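PDB 1FX4: receptor-type adenylate cyclase gresag 4.3 from Trypanosoma brucei, which converts ATP to 3',5'-cyclic AMP and diphosphate with magnesium as cofactor, this chain being the catalytic domain, probably cytoplasmic, of a membrane protein that could act as a receptor. Local coordinates for residues T14-D19 and V136-G141; L44-I49 and D62-A67; S126-G131 and N217-R222; L177-A182 and V211-L216. All coordinates share one frame; numbering follows the deposited sequence.

Interaction 1 of 4, residues T14-D19 and V136-G141. With MG (magnesium ion), chain B.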
loop_
_atom_site.group_PDB
_atom_site.type_symbol
_atom_site.label_atom_id
_atom_site.label_comp_id
_atom_site.label_asym_id
_atom_site.label_seq_id
_atom_site.Cartn_x
_atom_site.Cartn_y
_atom_site.Cartn_z
ATOM N N THR A 14 13.303 3.193 -15.971
ATOM C CA THR A 14 13.256 1.779 -15.631
ATOM C C THR A 14 12.670 1.726 -14.234
ATOM O O THR A 14 13.174 2.364 -13.300
ATOM C CB THR A 14 14.642 1.105 -15.636
ATOM O OG1 THR A 14 15.201 1.192 -16.951
ATOM C CG2 THR A 14 14.509 -0.373 -15.270
ATOM N N LEU A 15 11.564 1.005 -14.112
ATOM C CA LEU A 15 10.908 0.876 -12.836
ATOM C C LEU A 15 11.081 -0.529 -12.304
ATOM O O LEU A 15 11.056 -1.496 -13.059
ATOM C CB LEU A 15 9.419 1.188 -12.979
ATOM C CG LEU A 15 9.114 2.637 -13.345
ATOM C CD1 LEU A 15 7.616 2.759 -13.569
ATOM C CD2 LEU A 15 9.577 3.562 -12.223
ATOM N N ILE A 16 11.290 -0.618 -10.997
ATOM C CA ILE A 16 11.436 -1.896 -10.318
ATOM C C ILE A 16 10.379 -1.951 -9.229
ATOM O O ILE A 16 10.250 -1.007 -8.445
ATOM C CB ILE A 16 12.784 -2.017 -9.580
ATOM C CG1 ILE A 16 13.959 -1.800 -10.530
ATOM C CG2 ILE A 16 12.875 -3.394 -8.898
ATOM C CD1 ILE A 16 15.284 -1.640 -9.785
ATOM N N PHE A 17 9.570 -3.004 -9.229
ATOM C CA PHE A 17 8.596 -3.189 -8.167
ATOM C C PHE A 17 9.010 -4.444 -7.405
ATOM O O PHE A 17 9.422 -5.429 -8.006
ATOM C CB PHE A 17 7.165 -3.355 -8.708
ATOM C CG PHE A 17 6.463 -2.050 -8.966
ATOM C CD1 PHE A 17 6.608 -1.407 -10.180
ATOM C CD2 PHE A 17 5.651 -1.475 -7.993
ATOM C CE1 PHE A 17 5.946 -0.205 -10.429
ATOM C CE2 PHE A 17 4.985 -0.268 -8.241
ATOM C CZ PHE A 17 5.137 0.358 -9.461
ATOM N N THR A 18 8.930 -4.392 -6.081
ATOM C CA THR A 18 9.270 -5.547 -5.263
ATOM C C THR A 18 8.183 -5.796 -4.252
ATOM O O THR A 18 7.431 -4.889 -3.917
ATOM C CB THR A 18 10.551 -5.326 -4.440
ATOM O OG1 THR A 18 10.291 -4.417 -3.357
ATOM C CG2 THR A 18 11.677 -4.766 -5.316
ATOM N N ASP A 19 8.102 -7.029 -3.776
ATOM C CA ASP A 19 7.174 -7.339 -2.716
ATOM C C ASP A 19 7.662 -8.597 -2.037
ATOM O O ASP A 19 8.348 -9.412 -2.660
ATOM C CB ASP A 19 5.750 -7.518 -3.232
ATOM C CG ASP A 19 4.712 -7.149 -2.180
ATOM O OD1 ASP A 19 5.085 -6.974 -1.006
ATOM O OD2 ASP A 19 3.526 -7.011 -2.527
ATOM N N VAL A 136 10.455 -9.675 -7.783
ATOM C CA VAL A 136 10.872 -8.443 -8.429
ATOM C C VAL A 136 10.453 -8.409 -9.878
ATOM O O VAL A 136 10.620 -9.384 -10.606
ATOM C CB VAL A 136 12.426 -8.279 -8.354
ATOM C CG1 VAL A 136 12.859 -6.977 -9.017
ATOM C CG2 VAL A 136 12.892 -8.341 -6.895
ATOM N N GLY A 137 9.913 -7.270 -10.290
ATOM C CA GLY A 137 9.499 -7.093 -11.665
ATOM C C GLY A 137 10.184 -5.836 -12.153
ATOM O O GLY A 137 10.238 -4.854 -11.422
ATOM N N ILE A 138 10.668 -5.861 -13.393
ATOM C CA ILE A 138 11.379 -4.719 -13.973
ATOM C C ILE A 138 10.854 -4.411 -15.370
ATOM O O ILE A 138 10.684 -5.316 -16.191
ATOM C CB ILE A 138 12.891 -5.021 -14.114
ATOM C CG1 ILE A 138 13.490 -5.452 -12.765
ATOM C CG2 ILE A 138 13.632 -3.807 -14.699
ATOM C CD1 ILE A 138 14.942 -5.966 -12.886
ATOM N N HIS A 139 10.621 -3.130 -15.640
ATOM C CA HIS A 139 10.145 -2.709 -16.952
ATOM C C HIS A 139 10.715 -1.350 -17.279
ATOM O O HIS A 139 10.923 -0.535 -16.376
ATOM C CB HIS A 139 8.618 -2.632 -17.004
ATOM C CG HIS A 139 8.096 -2.227 -18.348
ATOM N ND1 HIS A 139 7.250 -1.150 -18.531
ATOM C CD2 HIS A 139 8.336 -2.732 -19.582
ATOM C CE1 HIS A 139 6.995 -1.014 -19.822
ATOM N NE2 HIS A 139 7.639 -1.960 -20.479
ATOM N N THR A 140 10.950 -1.107 -18.567
ATOM C CA THR A 140 11.499 0.164 -19.028
ATOM C C THR A 140 10.567 0.791 -20.060
ATOM O O THR A 140 10.013 0.100 -20.914
ATOM C CB THR A 140 12.883 -0.035 -19.668
ATOM O OG1 THR A 140 13.793 -0.534 -18.684
ATOM C CG2 THR A 140 13.418 1.280 -20.234
ATOM N N GLY A 141 10.375 2.103 -19.960
ATOM C CA GLY A 141 9.517 2.796 -20.910
ATOM C C GLY A 141 9.343 4.256 -20.548
ATOM O O GLY A 141 9.805 4.697 -19.485
HETATM MG MG MG B . 3.228 -6.671 0.303
HETATM O O HOH W 1 1.295 -7.328 -1.050
HETATM O O HOH W 2 3.592 -9.080 0.003
HETATM O O HOH W 3 2.532 -4.385 -0.417
#
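T14 OG1 and T140 OG1 meet tip to tip at 2.8 Å, a hydrogen bond between two buried hydroxyls of antiparallel neighbours. In both threonines OG1 is anti to the carbonyl carbon (chi1 -61° in T14, -63° in T140), which brings the oxygens together across a non-hydrogen-bonded pair. The face they share continues with T14 CG2 on I138 CG2 and with I16 CG2 beside V136 CG1, 3.6 Å apart, the last two running alongside each other. Between these pairs the backbones of L15 with H139 and of F17 with G137 each exchange two hydrogen bonds; L15 N to H139 O is 2.8 Å, at 164° on the hydrogen. CA-H...O contacts supplement them, I138 CA to L15 O at 3.4 Å among them. Helix 71-87 packs on the threonine-isoleucine face, A74 touching both T14 and I16, while F17 on the other face leans on helix 159-170. T18 OG1 turns to the backbone N of F64 on the next strand. Near the C-terminal end of strand 13-20, central with 134-141 in this class III cyclase sheet, D19 OD1 binds the magnesium ion at 2.3 Å, and OD2 accepts from metal-bound water 1 at 2.7 Å. D62, just before the neighbouring strand 63-68, supplies the second protein ligand. Both oxygens of D19 thus engage the metal's first shell.

Interaction 2 of 4, residues L44-I49 and D62-A67. With MG (magnesium ion), chain B.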
loop_
_atom_site.group_PDB
_atom_site.type_symbol
_atom_site.label_atom_id
_atom_site.label_comp_id
_atom_site.label_asym_id
_atom_site.label_seq_id
_atom_site.Cartn_x
_atom_site.Cartn_y
_atom_site.Cartn_z
ATOM N N LEU A 44 18.296 -3.336 3.736
ATOM C CA LEU A 44 19.063 -3.941 2.649
ATOM C C LEU A 44 18.699 -3.297 1.328
ATOM O O LEU A 44 19.579 -2.901 0.553
ATOM C CB LEU A 44 18.816 -5.448 2.547
ATOM C CG LEU A 44 19.213 -6.324 3.734
ATOM C CD1 LEU A 44 18.824 -7.766 3.426
ATOM C CD2 LEU A 44 20.725 -6.215 3.975
ATOM N N ILE A 45 17.399 -3.187 1.065
ATOM C CA ILE A 45 16.971 -2.587 -0.187
ATOM C C ILE A 45 17.390 -1.127 -0.333
ATOM O O ILE A 45 17.822 -0.716 -1.395
ATOM C CB ILE A 45 15.456 -2.779 -0.423
ATOM C CG1 ILE A 45 15.185 -4.277 -0.606
ATOM C CG2 ILE A 45 15.007 -1.967 -1.627
ATOM C CD1 ILE A 45 13.681 -4.643 -0.693
ATOM N N ARG A 46 17.282 -0.352 0.737
ATOM C CA ARG A 46 17.681 1.051 0.678
ATOM C C ARG A 46 19.189 1.225 0.452
ATOM O O ARG A 46 19.604 2.178 -0.202
ATOM C CB ARG A 46 17.197 1.807 1.910
ATOM C CG ARG A 46 15.694 2.017 1.855
ATOM C CD ARG A 46 15.111 2.630 3.104
ATOM N NE ARG A 46 13.735 3.025 2.827
ATOM C CZ ARG A 46 12.702 2.857 3.647
ATOM N NH1 ARG A 46 12.863 2.296 4.837
ATOM N NH2 ARG A 46 11.497 3.261 3.261
ATOM N N SER A 47 19.992 0.282 0.945
ATOM C CA SER A 47 21.442 0.329 0.726
ATOM C C SER A 47 21.718 0.107 -0.754
ATOM O O SER A 47 22.635 0.700 -1.318
ATOM C CB SER A 47 22.164 -0.764 1.528
ATOM O OG SER A 47 21.952 -0.600 2.920
ATOM N N LEU A 48 20.948 -0.792 -1.367
ATOM C CA LEU A 48 21.100 -1.113 -2.783
ATOM C C LEU A 48 20.652 0.057 -3.647
ATOM O O LEU A 48 21.286 0.360 -4.671
ATOM C CB LEU A 48 20.299 -2.369 -3.132
ATOM C CG LEU A 48 20.886 -3.641 -2.522
ATOM C CD1 LEU A 48 19.920 -4.801 -2.665
ATOM C CD2 LEU A 48 22.207 -3.953 -3.209
ATOM N N ILE A 49 19.535 0.681 -3.262
ATOM C CA ILE A 49 19.027 1.844 -3.976
ATOM C C ILE A 49 20.146 2.904 -4.028
ATOM O O ILE A 49 20.446 3.457 -5.084
ATOM C CB ILE A 49 17.780 2.430 -3.277
ATOM C CG1 ILE A 49 16.574 1.496 -3.496
ATOM C CG2 ILE A 49 17.453 3.813 -3.840
ATOM C CD1 ILE A 49 15.297 1.965 -2.809
ATOM N N ASP A 62 5.269 -3.769 2.503
ATOM C CA ASP A 62 6.658 -4.169 2.333
ATOM C C ASP A 62 7.062 -4.141 0.873
ATOM O O ASP A 62 8.046 -4.764 0.473
ATOM C CB ASP A 62 6.919 -5.535 2.954
ATOM C CG ASP A 62 5.751 -6.471 2.816
ATOM O OD1 ASP A 62 5.109 -6.486 1.746
ATOM O OD2 ASP A 62 5.474 -7.197 3.790
ATOM N N SER A 63 6.279 -3.429 0.073
ATOM C CA SER A 63 6.544 -3.305 -1.349
ATOM C C SER A 63 7.345 -2.042 -1.654
ATOM O O SER A 63 7.090 -0.984 -1.071
ATOM C CB SER A 63 5.231 -3.262 -2.123
ATOM O OG SER A 63 5.466 -2.973 -3.485
ATOM N N PHE A 64 8.321 -2.156 -2.548
ATOM C CA PHE A 64 9.120 -0.997 -2.946
ATOM C C PHE A 64 8.851 -0.676 -4.405
ATOM O O PHE A 64 8.610 -1.571 -5.222
ATOM C CB PHE A 64 10.633 -1.270 -2.819
ATOM C CG PHE A 64 11.211 -0.898 -1.492
ATOM C CD1 PHE A 64 11.188 -1.803 -0.438
ATOM C CD2 PHE A 64 11.799 0.349 -1.301
ATOM C CE1 PHE A 64 11.748 -1.473 0.801
ATOM C CE2 PHE A 64 12.366 0.690 -0.063
ATOM C CZ PHE A 64 12.338 -0.220 0.985
ATOM N N MET A 65 8.853 0.612 -4.716
ATOM C CA MET A 65 8.737 1.059 -6.090
ATOM C C MET A 65 10.021 1.865 -6.259
ATOM O O MET A 65 10.265 2.832 -5.520
ATOM C CB MET A 65 7.538 1.964 -6.297
ATOM C CG MET A 65 7.421 2.421 -7.744
ATOM S SD MET A 65 6.016 3.503 -7.989
ATOM C CE MET A 65 6.321 4.047 -9.690
ATOM N N ILE A 66 10.852 1.434 -7.194
ATOM C CA ILE A 66 12.142 2.073 -7.427
ATOM C C ILE A 66 12.252 2.502 -8.882
ATOM O O ILE A 66 11.792 1.792 -9.781
ATOM C CB ILE A 66 13.280 1.067 -7.077
ATOM C CG1 ILE A 66 13.152 0.620 -5.613
ATOM C CG2 ILE A 66 14.647 1.696 -7.300
ATOM C CD1 ILE A 66 13.965 -0.618 -5.268
ATOM N N ALA A 67 12.825 3.684 -9.107
ATOM C CA ALA A 67 13.008 4.197 -10.459
ATOM C C ALA A 67 14.502 4.344 -10.703
ATOM O O ALA A 67 15.257 4.614 -9.773
ATOM C CB ALA A 67 12.314 5.549 -10.622
HETATM MG MG MG B . 3.228 -6.671 0.303
HETATM O O HOH W 2 3.592 -9.080 0.003
HETATM O O HOH W 1 1.295 -7.328 -1.050
HETATM O O HOH W 3 2.532 -4.385 -0.417
#
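I45 lies against the ring of F64, where a helix covers one face of a strand. From CB, which comes within 4.1 Å of F64 CE1, the isoleucine divides into two branches that both reach the ring. CG2, anti to the backbone N, sits over the centre of the face, 3.8 Å from the centroid and only 4° off the normal, a CH-pi contact. The other branch leaves CG1 nearly straight (chi2 173°) and brings CD1 to 3.8 Å from F64 CD1. CG2 also touches I66 CD1. One helical turn on, I49 CD1 packs at 3.8 Å against I66 CG1 and also meets F64 CD2, so I49 touches both the ring and I66. R46 approaches F64 at the edge: its NE lies near the ring plane, 4.0 Å from F64 CE2, and the ring's CZ end meets a face of the guanidinium, whose plane stands at 72° to the ring. NH2 of R46 makes its salt bridge with E56 on strand 55-60. H42 meets the F64 ring edge-to-face, and L81 of helix 71-87 extends the cover beyond I45. Just before the strand, D62 OD1 binds the magnesium ion at 2.4 Å. The contact is thus apolar with a charged rim: branches from helix 34-51 lie on F64 and I66 of the cyclase sheet beside the metal site, with the R46 charge kept at the ring edge and paired with E56.

Interaction 3 of 4, residues S126-G131 and N217-R222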
loop_
_atom_site.group_PDB
_atom_site.type_symbol
_atom_site.label_atom_id
_atom_site.label_comp_id
_atom_site.label_asym_id
_atom_site.label_seq_id
_atom_site.Cartn_x
_atom_site.Cartn_y
_atom_site.Cartn_z
ATOM N N SER A 126 19.424 -24.747 1.471
ATOM C CA SER A 126 20.086 -23.596 2.082
ATOM C C SER A 126 21.136 -22.908 1.211
ATOM O O SER A 126 21.555 -21.799 1.509
ATOM C CB SER A 126 20.647 -23.940 3.471
ATOM O OG SER A 126 21.705 -24.870 3.384
ATOM N N ARG A 127 21.539 -23.548 0.126
ATOM C CA ARG A 127 22.513 -22.952 -0.763
ATOM C C ARG A 127 21.752 -22.023 -1.727
ATOM O O ARG A 127 22.338 -21.077 -2.275
ATOM C CB ARG A 127 23.250 -24.066 -1.541
ATOM C CG ARG A 127 24.611 -23.653 -2.081
ATOM C CD ARG A 127 25.582 -23.190 -0.992
ATOM N NE ARG A 127 26.863 -22.788 -1.569
ATOM C CZ ARG A 127 27.402 -21.573 -1.465
ATOM N NH1 ARG A 127 26.774 -20.609 -0.798
ATOM N NH2 ARG A 127 28.579 -21.318 -2.039
ATOM N N LEU A 128 20.432 -22.214 -1.813
ATOM C CA LEU A 128 19.608 -21.436 -2.746
ATOM C C LEU A 128 18.520 -20.557 -2.149
ATOM O O LEU A 128 18.025 -19.616 -2.823
ATOM C CB LEU A 128 18.898 -22.384 -3.717
ATOM C CG LEU A 128 19.740 -23.383 -4.483
ATOM C CD1 LEU A 128 18.825 -24.338 -5.244
ATOM C CD2 LEU A 128 20.583 -22.589 -5.413
ATOM N N TRP A 129 18.100 -20.883 -0.926
ATOM C CA TRP A 129 17.037 -20.160 -0.273
ATOM C C TRP A 129 17.392 -19.909 1.172
ATOM O O TRP A 129 17.818 -20.817 1.873
ATOM C CB TRP A 129 15.755 -21.009 -0.354
ATOM C CG TRP A 129 15.358 -21.331 -1.761
ATOM C CD1 TRP A 129 15.607 -22.491 -2.447
ATOM C CD2 TRP A 129 14.638 -20.480 -2.657
ATOM N NE1 TRP A 129 15.082 -22.410 -3.717
ATOM C CE2 TRP A 129 14.480 -21.184 -3.874
ATOM C CE3 TRP A 129 14.096 -19.182 -2.552
ATOM C CZ2 TRP A 129 13.806 -20.636 -4.982
ATOM C CZ3 TRP A 129 13.426 -18.645 -3.652
ATOM C CH2 TRP A 129 13.288 -19.371 -4.849
ATOM N N ASN A 130 17.066 -18.713 1.641
ATOM C CA ASN A 130 17.325 -18.322 3.011
ATOM C C ASN A 130 16.658 -16.983 3.327
ATOM O O ASN A 130 16.979 -15.968 2.716
ATOM C CB ASN A 130 18.836 -18.192 3.247
ATOM C CG ASN A 130 19.168 -17.668 4.625
ATOM O OD1 ASN A 130 18.576 -18.079 5.624
ATOM N ND2 ASN A 130 20.115 -16.743 4.689
ATOM N N GLY A 131 15.720 -16.997 4.267
ATOM C CA GLY A 131 15.050 -15.769 4.679
ATOM C C GLY A 131 13.882 -15.305 3.832
ATOM O O GLY A 131 13.266 -16.088 3.125
ATOM N N ASN A 217 18.551 -14.809 -13.717
ATOM C CA ASN A 217 18.998 -15.862 -12.805
ATOM C C ASN A 217 20.017 -15.340 -11.796
ATOM O O ASN A 217 21.191 -15.716 -11.828
ATOM C CB ASN A 217 19.578 -17.016 -13.613
ATOM C CG ASN A 217 18.582 -17.583 -14.589
ATOM O OD1 ASN A 217 18.921 -17.905 -15.743
ATOM N ND2 ASN A 217 17.339 -17.718 -14.138
ATOM N N ALA A 218 19.541 -14.499 -10.884
ATOM C CA ALA A 218 20.377 -13.880 -9.861
ATOM C C ALA A 218 21.033 -14.880 -8.925
ATOM O O ALA A 218 22.153 -14.666 -8.477
ATOM C CB ALA A 218 19.577 -12.866 -9.073
ATOM N N VAL A 219 20.322 -15.960 -8.613
ATOM C CA VAL A 219 20.849 -17.015 -7.749
ATOM C C VAL A 219 20.687 -18.273 -8.604
ATOM O O VAL A 219 19.650 -18.942 -8.566
ATOM C CB VAL A 219 20.016 -17.138 -6.444
ATOM C CG1 VAL A 219 20.555 -18.274 -5.554
ATOM C CG2 VAL A 219 20.045 -15.811 -5.670
ATOM N N PRO A 220 21.714 -18.581 -9.438
ATOM C CA PRO A 220 21.641 -19.769 -10.306
ATOM C C PRO A 220 21.266 -21.043 -9.567
ATOM O O PRO A 220 21.746 -21.298 -8.463
ATOM C CB PRO A 220 23.068 -19.854 -10.875
ATOM C CG PRO A 220 23.502 -18.424 -10.908
ATOM C CD PRO A 220 23.011 -17.911 -9.563
ATOM N N GLY A 221 20.348 -21.811 -10.158
ATOM C CA GLY A 221 19.934 -23.058 -9.549
ATOM C C GLY A 221 18.525 -23.029 -8.996
ATOM O O GLY A 221 17.951 -24.087 -8.724
ATOM N N ARG A 222 17.982 -21.829 -8.785
ATOM C CA ARG A 222 16.626 -21.710 -8.252
ATOM C C ARG A 222 15.561 -22.151 -9.227
ATOM O O ARG A 222 15.674 -21.926 -10.428
ATOM C CB ARG A 222 16.309 -20.265 -7.864
ATOM C CG ARG A 222 16.885 -19.836 -6.537
ATOM C CD ARG A 222 16.518 -18.392 -6.216
ATOM N NE ARG A 222 16.972 -18.111 -4.865
ATOM C CZ ARG A 222 16.897 -16.943 -4.246
ATOM N NH1 ARG A 222 16.371 -15.889 -4.858
ATOM N NH2 ARG A 222 17.355 -16.850 -3.000
#
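R222 and W129 are brought face to face by an arginine chain extended from CG to NE (chi3 173°), with CG anti to the carbonyl carbon, and by an indole whose CG is likewise anti to its carbonyl carbon. The chain passes over the six-membered ring, CG 3.5 Å from W129 CZ2 and CD above the face in a CH-pi contact. The guanidinium then lies flat on the indole, planes 9° apart, and R222 CZ stands 4.2 Å from the centroid of the six-membered ring, a cation-pi pair. In the same guanidinium plane, NE and NH2 grip one acceptor side-on. L128 O takes NE at 2.7 Å, nearly in line with the carbonyl, and NH2 at 2.9 Å, with the donor tilted from the carbonyl plane. V219 CG2 covers the opposite guanidinium face over its centre. NH1 goes to Q82 OE1 and to G174 O, so each guanidinium nitrogen has an acceptor. L128 itself reaches the type II turn V219 to R222, with CD2 3.5 Å from P220 O and CD1 near G221 O; the positive phi of G221 (110°) suits the glycine place of such a turn. W129 also meets R133 in a cation-pi pair. This packing joins residues 128-129, at helix 122-128, to the loop that follows strand 211-216, away from the metal site. A charge sandwiched between an indole and a valine, with its bonds spread over backbone and side-chain oxygens, probably has its orientation fixed by all of them, and L128 O, shared by two donors, is probably polarised by the guanidinium.

Interaction 4 of 4, residues L177-A182 and V211-L216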
loop_
_atom_site.group_PDB
_atom_site.type_symbol
_atom_site.label_atom_id
_atom_site.label_comp_id
_atom_site.label_asym_id
_atom_site.label_seq_id
_atom_site.Cartn_x
_atom_site.Cartn_y
_atom_site.Cartn_z
ATOM N N LEU A 177 11.896 -10.792 -12.745
ATOM C CA LEU A 177 11.393 -10.790 -14.106
ATOM C C LEU A 177 11.638 -9.462 -14.770
ATOM O O LEU A 177 11.448 -8.419 -14.174
ATOM C CB LEU A 177 9.881 -11.058 -14.155
ATOM C CG LEU A 177 9.381 -12.394 -13.622
ATOM C CD1 LEU A 177 7.894 -12.490 -13.890
ATOM C CD2 LEU A 177 10.132 -13.530 -14.291
ATOM N N MET A 178 12.044 -9.524 -16.030
ATOM C CA MET A 178 12.267 -8.331 -16.820
ATOM C C MET A 178 11.397 -8.482 -18.037
ATOM O O MET A 178 11.318 -9.563 -18.617
ATOM C CB MET A 178 13.719 -8.247 -17.302
ATOM C CG MET A 178 14.757 -8.230 -16.219
ATOM S SD MET A 178 16.397 -8.251 -17.007
ATOM C CE MET A 178 16.496 -9.964 -17.519
ATOM N N THR A 179 10.742 -7.405 -18.435
ATOM C CA THR A 179 9.943 -7.460 -19.644
ATOM C C THR A 179 10.939 -7.387 -20.802
ATOM O O THR A 179 12.117 -7.045 -20.606
ATOM C CB THR A 179 9.027 -6.242 -19.769
ATOM O OG1 THR A 179 9.838 -5.057 -19.803
ATOM C CG2 THR A 179 8.068 -6.172 -18.585
ATOM N N HIS A 180 10.460 -7.708 -22.001
ATOM C CA HIS A 180 11.283 -7.629 -23.194
ATOM C C HIS A 180 11.827 -6.205 -23.320
ATOM O O HIS A 180 12.997 -6.010 -23.626
ATOM C CB HIS A 180 10.449 -7.986 -24.427
ATOM C CG HIS A 180 11.201 -7.879 -25.718
ATOM N ND1 HIS A 180 12.057 -8.862 -26.167
ATOM C CD2 HIS A 180 11.239 -6.894 -26.648
ATOM C CE1 HIS A 180 12.595 -8.487 -27.311
ATOM N NE2 HIS A 180 12.118 -7.296 -27.628
ATOM N N ALA A 181 10.982 -5.215 -23.040
ATOM C CA ALA A 181 11.391 -3.818 -23.132
ATOM C C ALA A 181 12.563 -3.477 -22.215
ATOM O O ALA A 181 13.480 -2.779 -22.625
ATOM C CB ALA A 181 10.214 -2.899 -22.869
ATOM N N ALA A 182 12.537 -3.969 -20.979
ATOM C CA ALA A 182 13.613 -3.721 -20.033
ATOM C C ALA A 182 14.865 -4.454 -20.495
ATOM O O ALA A 182 15.933 -3.870 -20.587
ATOM C CB ALA A 182 13.217 -4.208 -18.641
ATOM N N VAL A 211 3.134 -10.387 -23.052
ATOM C CA VAL A 211 4.412 -9.735 -22.821
ATOM C C VAL A 211 5.503 -10.795 -22.676
ATOM O O VAL A 211 5.363 -11.715 -21.882
ATOM C CB VAL A 211 4.345 -8.869 -21.533
ATOM C CG1 VAL A 211 5.716 -8.300 -21.190
ATOM C CG2 VAL A 211 3.330 -7.736 -21.717
ATOM N N ARG A 212 6.556 -10.696 -23.483
ATOM C CA ARG A 212 7.652 -11.652 -23.384
ATOM C C ARG A 212 8.410 -11.348 -22.108
ATOM O O ARG A 212 8.865 -10.227 -21.888
ATOM C CB ARG A 212 8.569 -11.574 -24.596
ATOM C CG ARG A 212 7.922 -12.127 -25.839
ATOM C CD ARG A 212 8.214 -11.237 -27.022
ATOM N NE ARG A 212 9.554 -11.452 -27.550
ATOM C CZ ARG A 212 10.149 -10.634 -28.412
ATOM N NH1 ARG A 212 9.525 -9.539 -28.830
ATOM N NH2 ARG A 212 11.352 -10.930 -28.884
ATOM N N MET A 213 8.545 -12.373 -21.279
ATOM C CA MET A 213 9.193 -12.256 -19.983
ATOM C C MET A 213 10.574 -12.922 -19.963
ATOM O O MET A 213 10.774 -13.977 -20.586
ATOM C CB MET A 213 8.263 -12.901 -18.945
ATOM C CG MET A 213 7.966 -12.066 -17.714
ATOM S SD MET A 213 7.502 -10.359 -17.987
ATOM C CE MET A 213 5.780 -10.335 -17.528
ATOM N N TYR A 214 11.517 -12.285 -19.262
ATOM C CA TYR A 214 12.885 -12.788 -19.114
ATOM C C TYR A 214 13.238 -12.902 -17.641
ATOM O O TYR A 214 13.114 -11.931 -16.898
ATOM C CB TYR A 214 13.884 -11.858 -19.803
ATOM C CG TYR A 214 13.674 -11.830 -21.289
ATOM C CD1 TYR A 214 12.712 -11.002 -21.855
ATOM C CD2 TYR A 214 14.373 -12.703 -22.120
ATOM C CE1 TYR A 214 12.439 -11.051 -23.212
ATOM C CE2 TYR A 214 14.110 -12.760 -23.477
ATOM C CZ TYR A 214 13.140 -11.938 -24.015
ATOM O OH TYR A 214 12.850 -12.020 -25.353
ATOM N N GLN A 215 13.677 -14.093 -17.233
ATOM C CA GLN A 215 14.047 -14.356 -15.850
ATOM C C GLN A 215 15.526 -14.128 -15.645
ATOM O O GLN A 215 16.347 -14.769 -16.296
ATOM C CB GLN A 215 13.690 -15.795 -15.483
ATOM C CG GLN A 215 14.170 -16.268 -14.134
ATOM C CD GLN A 215 13.829 -17.742 -13.914
ATOM O OE1 GLN A 215 14.709 -18.606 -13.845
ATOM N NE2 GLN A 215 12.554 -18.031 -13.827
ATOM N N LEU A 216 15.853 -13.200 -14.751
ATOM C CA LEU A 216 17.238 -12.896 -14.422
ATOM C C LEU A 216 17.619 -13.929 -13.364
ATOM O O LEU A 216 17.066 -13.933 -12.256
ATOM C CB LEU A 216 17.352 -11.483 -13.840
ATOM C CG LEU A 216 18.733 -11.053 -13.330
ATOM C CD1 LEU A 216 19.719 -10.991 -14.495
ATOM C CD2 LEU A 216 18.644 -9.696 -12.627
#
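L177 CD1 packs crosswise on M213 CG at 3.8 Å, and on the other face of the sheet M178 CE, swung round by a bend at the last torsion (chi3 -75°), lies 4.0 Å from Y214 CB and also touches L216 CB. T179 CG2 adds a contact to V211 CG1. L199 of strand 196-202 and T167 of helix 159-170 close over the L177 side. Between these layers M178 and Y214 form a hydrogen-bonded antiparallel pair, M178 N to Y214 O and Y214 N to M178 O both 2.8 Å. They lie in the mixed sheet of the class III cyclase domain, where strand 176-179 runs between 134-141 and 211-216 and passes directly into helix 180-185, T179 standing at the N-cap. At that turn H180 N reaches R212 O in a weak bond. The H180 side chain, CG anti to the backbone N (chi1 178°), lays its ring face against the R212 guanidinium; the two stack with planes at 25° and centres 3.7 Å apart. At the ring's edge H180 ND1 gives a weak bond to Y214 OH at 3.4 Å, while Y214 stacks its own ring on Y183.

How the interactions relate
Interactions 1, 2 and 4 all reach one mixed sheet, ordered 63-68, 13-20, 134-141, 176-179, 211-216. Interaction 1 is central, about 11 Å from interaction 2 and 10 Å from interaction 4 between centres, touching both (I16 N to I66 O, I138 N to L177 O). Interactions 2 and 4 are about 20 Å apart, on opposite sides of the chain's centre. Interaction 3, centred about 20 Å from each of the others, touches neither 1 nor 2; its segments alternate along the chain with those of interaction 1. Interaction 2 is nested within 1, and 4 within 3, which itself joins the loop after strand 211-216 to helix 122-128. The shared magnesium ion lies where strand 13-20 meets the start of strand 63-68.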